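Local coordinates for uncharacterized protein (PDB 4ECO) that is of unknown function but folds as a leucine-rich repeat solenoid, an architecture that commonly serves protein binding, at residues K539-R544 with T569-G574; S590-K595 with G614-F619. All coordinates share one frame; numbering follows the deposited sequence. Where two conformers were deposited one is given.

Contact 1 of 2, residues K539-R544 with T569-G574; sequences KGFGIR and TQLQIG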
# COMPACT_ATOMS: atom_id res chain seq x y z
N LYS A 539 11.36 -27.41 7.66
CA LYS A 539 9.97 -27.82 7.79
C LYS A 539 9.32 -28.17 6.45
O LYS A 539 8.48 -29.07 6.40
CB LYS A 539 9.16 -26.70 8.46
CG LYS A 539 8.62 -27.04 9.85
CD LYS A 539 7.59 -26.01 10.31
CE LYS A 539 8.23 -24.78 10.90
NZ LYS A 539 7.31 -23.61 10.87
N GLY A 540 9.69 -27.46 5.38
CA GLY A 540 9.12 -27.71 4.05
C GLY A 540 10.08 -27.64 2.88
O GLY A 540 10.95 -26.77 2.82
N PHE A 541 9.87 -28.54 1.90
CA PHE A 541 10.67 -28.67 0.69
C PHE A 541 9.76 -28.88 -0.53
O PHE A 541 8.90 -29.76 -0.51
CB PHE A 541 11.64 -29.86 0.83
CG PHE A 541 12.78 -29.85 -0.15
CD1 PHE A 541 12.63 -30.38 -1.43
CD2 PHE A 541 14.01 -29.29 0.20
CE1 PHE A 541 13.69 -30.35 -2.35
CE2 PHE A 541 15.07 -29.26 -0.72
CZ PHE A 541 14.91 -29.80 -1.98
N GLY A 542 9.98 -28.07 -1.56
CA GLY A 542 9.23 -28.12 -2.81
C GLY A 542 10.15 -28.33 -3.99
O GLY A 542 11.16 -27.61 -4.13
N ILE A 543 9.85 -29.35 -4.81
CA ILE A 543 10.65 -29.68 -5.98
C ILE A 543 9.70 -30.23 -7.07
O ILE A 543 10.06 -31.09 -7.86
CB ILE A 543 11.86 -30.63 -5.63
CG1 ILE A 543 12.96 -30.66 -6.72
CG2 ILE A 543 11.48 -32.04 -5.06
CD1 ILE A 543 14.19 -30.06 -6.30
N ARG A 544 8.48 -29.67 -7.11
CA ARG A 544 7.45 -30.00 -8.10
C ARG A 544 7.86 -29.58 -9.52
O ARG A 544 8.68 -28.67 -9.68
CB ARG A 544 6.13 -29.31 -7.73
CG ARG A 544 5.21 -30.08 -6.80
CD ARG A 544 3.83 -29.42 -6.69
NE ARG A 544 3.27 -29.13 -8.02
CZ ARG A 544 2.50 -29.94 -8.73
NH1 ARG A 544 2.13 -31.11 -8.23
NH2 ARG A 544 2.09 -29.59 -9.93
N THR A 569 7.95 -31.65 7.71
CA THR A 569 6.54 -32.07 7.80
C THR A 569 5.82 -31.94 6.44
O THR A 569 4.75 -32.53 6.28
CB THR A 569 5.77 -31.34 8.90
OG1 THR A 569 5.73 -29.94 8.65
CG2 THR A 569 6.30 -31.63 10.29
N GLN A 570 6.43 -31.29 5.45
CA GLN A 570 5.79 -31.16 4.16
C GLN A 570 6.80 -31.32 3.02
O GLN A 570 7.77 -30.56 2.94
CB GLN A 570 5.05 -29.80 4.06
CG GLN A 570 4.33 -29.58 2.73
CD GLN A 570 3.36 -28.42 2.70
OE1 GLN A 570 2.90 -28.03 1.64
NE2 GLN A 570 3.03 -27.85 3.85
N LEU A 571 6.53 -32.28 2.12
CA LEU A 571 7.35 -32.54 0.94
C LEU A 571 6.48 -32.55 -0.29
O LEU A 571 5.57 -33.37 -0.41
CB LEU A 571 8.13 -33.86 1.04
CG LEU A 571 8.87 -34.29 -0.24
CD1 LEU A 571 10.00 -33.32 -0.63
CD2 LEU A 571 9.38 -35.70 -0.12
N GLN A 572 6.82 -31.67 -1.24
CA GLN A 572 6.13 -31.57 -2.51
C GLN A 572 7.07 -32.01 -3.60
O GLN A 572 8.03 -31.31 -3.89
CB GLN A 572 5.64 -30.15 -2.75
CG GLN A 572 4.66 -29.63 -1.72
CD GLN A 572 4.16 -28.26 -2.11
OE1 GLN A 572 4.61 -27.65 -3.09
NE2 GLN A 572 3.23 -27.72 -1.33
N ILE A 573 6.81 -33.19 -4.20
CA ILE A 573 7.65 -33.77 -5.26
C ILE A 573 6.77 -34.23 -6.45
O ILE A 573 7.22 -34.97 -7.32
CB ILE A 573 8.53 -34.92 -4.66
CG1 ILE A 573 9.73 -35.27 -5.55
CG2 ILE A 573 7.71 -36.14 -4.18
CD1 ILE A 573 10.86 -35.99 -4.83
N GLY A 574 5.54 -33.74 -6.50
CA GLY A 574 4.61 -34.07 -7.56
C GLY A 574 4.99 -33.56 -8.94
O GLY A 574 5.79 -32.63 -9.07

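Contact 2 of 2, residues S590-K595 with G614-F619; sequences SVLDIK and GMYMLF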
# COMPACT_ATOMS: atom_id res chain seq x y z
N SER A 590 3.64 -35.21 7.26
CA SER A 590 2.16 -35.22 7.31
C SER A 590 1.51 -34.57 6.07
O SER A 590 0.32 -34.76 5.86
CB SER A 590 1.65 -34.53 8.58
OG SER A 590 2.23 -33.25 8.79
N VAL A 591 2.28 -33.85 5.24
CA VAL A 591 1.78 -33.30 3.97
C VAL A 591 2.73 -33.78 2.88
O VAL A 591 3.87 -33.31 2.80
CB VAL A 591 1.60 -31.76 3.95
CG1 VAL A 591 1.10 -31.30 2.58
CG2 VAL A 591 0.64 -31.30 5.04
N LEU A 592 2.29 -34.76 2.08
CA LEU A 592 3.13 -35.32 1.02
C LEU A 592 2.41 -35.31 -0.31
O LEU A 592 1.34 -35.92 -0.47
CB LEU A 592 3.56 -36.75 1.40
CG LEU A 592 4.38 -37.56 0.39
CD1 LEU A 592 5.82 -37.01 0.24
CD2 LEU A 592 4.46 -38.99 0.85
N ASP A 593 3.00 -34.60 -1.27
CA ASP A 593 2.51 -34.53 -2.64
C ASP A 593 3.41 -35.36 -3.51
O ASP A 593 4.57 -35.00 -3.72
CB ASP A 593 2.43 -33.08 -3.15
CG ASP A 593 2.32 -32.97 -4.67
OD1 ASP A 593 1.48 -33.69 -5.26
OD2 ASP A 593 3.11 -32.23 -5.27
N ILE A 594 2.88 -36.49 -4.00
CA ILE A 594 3.59 -37.38 -4.91
C ILE A 594 2.78 -37.52 -6.20
O ILE A 594 3.11 -38.36 -7.05
CB ILE A 594 3.88 -38.77 -4.27
CG1 ILE A 594 2.58 -39.47 -3.77
CG2 ILE A 594 4.98 -38.67 -3.19
CD1 ILE A 594 2.68 -40.95 -3.51
N LYS A 595 1.69 -36.73 -6.34
CA LYS A 595 0.74 -36.82 -7.44
C LYS A 595 1.42 -36.58 -8.77
O LYS A 595 2.34 -35.78 -8.85
CB LYS A 595 -0.43 -35.84 -7.24
CG LYS A 595 -1.66 -36.19 -8.07
CD LYS A 595 -2.87 -35.34 -7.67
CE LYS A 595 -4.09 -35.56 -8.55
NZ LYS A 595 -4.66 -36.93 -8.41
N GLY A 614 -7.65 -39.42 9.27
CA GLY A 614 -7.76 -38.07 8.75
C GLY A 614 -6.70 -37.15 9.35
O GLY A 614 -6.91 -35.94 9.46
N MSE A 615 -5.56 -37.74 9.74
CA MSE A 615 -4.46 -36.99 10.35
C MSE A 615 -3.28 -36.81 9.37
O MSE A 615 -2.21 -36.30 9.76
CB MSE A 615 -4.02 -37.70 11.63
CG MSE A 615 -5.00 -37.52 12.80
SE MSE A 615 -5.54 -35.66 13.13
CE MSE A 615 -3.87 -34.82 13.72
N TYR A 616 -3.50 -37.17 8.09
CA TYR A 616 -2.52 -37.11 7.01
C TYR A 616 -3.10 -36.41 5.77
O TYR A 616 -4.32 -36.46 5.55
CB TYR A 616 -2.08 -38.53 6.66
CG TYR A 616 -0.72 -38.61 6.04
CD1 TYR A 616 0.43 -38.60 6.82
CD2 TYR A 616 -0.56 -38.69 4.66
CE1 TYR A 616 1.70 -38.65 6.25
CE2 TYR A 616 0.70 -38.77 4.07
CZ TYR A 616 1.83 -38.75 4.88
OH TYR A 616 3.08 -38.78 4.32
N MSE A 617 -2.22 -35.78 4.97
CA MSE A 617 -2.55 -35.05 3.75
C MSE A 617 -1.72 -35.59 2.59
O MSE A 617 -0.55 -35.24 2.44
CB MSE A 617 -2.29 -33.55 3.99
CG MSE A 617 -2.71 -32.61 2.85
SE MSE A 617 -4.59 -32.75 2.29
CE MSE A 617 -5.50 -32.56 4.11
N LEU A 618 -2.30 -36.50 1.79
CA LEU A 618 -1.59 -37.12 0.67
C LEU A 618 -2.23 -36.80 -0.68
O LEU A 618 -3.42 -37.07 -0.89
CB LEU A 618 -1.52 -38.65 0.86
CG LEU A 618 -0.92 -39.45 -0.29
CD1 LEU A 618 0.60 -39.34 -0.31
CD2 LEU A 618 -1.37 -40.87 -0.23
N PHE A 619 -1.41 -36.28 -1.62
CA PHE A 619 -1.78 -35.98 -3.00
C PHE A 619 -1.21 -37.09 -3.85
O PHE A 619 0.01 -37.31 -3.86
CB PHE A 619 -1.27 -34.59 -3.40
CG PHE A 619 -1.69 -33.50 -2.45
CD1 PHE A 619 -2.90 -32.83 -2.62
CD2 PHE A 619 -0.89 -33.14 -1.37
CE1 PHE A 619 -3.29 -31.81 -1.74
CE2 PHE A 619 -1.28 -32.12 -0.48
CZ PHE A 619 -2.47 -31.45 -0.68

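Contact 1 of 2, residues K539-R544 with T569-G574
Lys539 and Thr569 open a parallel strand pairing consistent with successive coils of a leucine-rich repeat solenoid, the axes of strands 540-542 and 570-572 being 4.9 Å apart and only 2° from parallel. Lys539 O is gripped twice, by Thr569 N at 2.9 Å and more loosely by Gln570 N at 3.2 Å. Beyond it the backbone bonds switch direction in turn: Phe541 N to Gln570 O, Gln572 N to Phe541 O, and Ile543 N to Gln572 O at 2.8 Å.

The face with Phe541 and Leu571, turned into the hydrophobic core, carries the apolar contacts. In both residues CG is anti to the backbone N (chi1 -162° and 172°), which sets the two side chains side by side, and their CD1 atoms meet at 4.0 Å. Next to them Ile543 CG2 rests on Ile573 CG1 at 3.7 Å and also reaches the edge of the Phe541 ring, in its plane.

Polar side chains occupy the other face, where the first strand offers Gly540 and Gly542. Gln572 NE2 donates to Gln570 OE1 at 3.0 Å, in the plane of the acceptor carbonyl. The Gln572 side chain also touches Leu161 of helix 160-168; an alanine here would probably leave Gln570 OE1 without this donor and open a gap against that helix.

Strand 540-542 pairs on its far edge with strand 517-519, and strand 570-572 with 591-593. Helix 160-168, from much earlier in the chain, packs over Gln570 as well.

Contact 2 of 2, residues S590-K595 with G614-F619
Tyr616 lays one ring face over the backbone of Ser590, whose O sits 3.9 Å above the ring plane, over its centre. That same oxygen accepts from Met617 N at 2.9 Å, while the far end of the ring carries Tyr616 OH to within 3.6 Å of Leu592 CB. Leu592 and Leu618 share one face of the sheet and run side by side, and Leu618 CD1 bridges to Leu592 CD2 and Ile594 CG1, each at 4.0 Å. On the opposite face Phe619, its CG beside the backbone N (chi1 -53°), turns its ring edge to Val591, CE2 meeting CG1 at 4.0 Å. Phe619 CB lies 3.4 Å from Asp593 OD1, the carboxylate and ring planes being 82° apart. Parallel backbone bonds continue from Leu592 N to Met617 O, Phe619 N to Leu592 O and Ile594 N to Phe619 O.

A second shell holds these groups in place. Asp593 OD1 accepts from Lys595 N, met from above the carboxylate plane, which makes an Asx turn as the strand ends. Tyr616 OH has a weak bond to Ile589 O, and Lys595 NZ reaches Tyr620 O and Asp621.

Helix 608-612 ends in a Schellman motif at Gly614, and its Tyr610 and Ile611 pack against Tyr616. Cys608, where the helix starts, is disulfide-bonded to Cys629. Strand 591-593 has 570-572 on its other edge, and strand 617-619 closes the run of parallel pairings.

How the contacts relate
The two contacts, their centres about 10 Å apart, are consecutive steps of one solenoid: contact 1 closes before contact 2 opens along the chain, and strands 570-572 and 591-593 join them directly. Probable hydrogen bonds run from Leu571 N to Val591 O and from Ile573 N to Asp593 O, each 2.9 Å. Both faces carry through the junction, with Leu571 packing on Leu592 on the core-facing side and Gln570 CG 3.7 Å from Val591 CG1 on the other. Asn597 ND2 binds both Ile573 O and Ile594 O, repeating what Asn576 does for Ile543 and Ile573. Asp593 OD2 also spans the contacts, through a weak hydrogen bond from Gly574 N and a long, weak ion pair with Arg544 NH1.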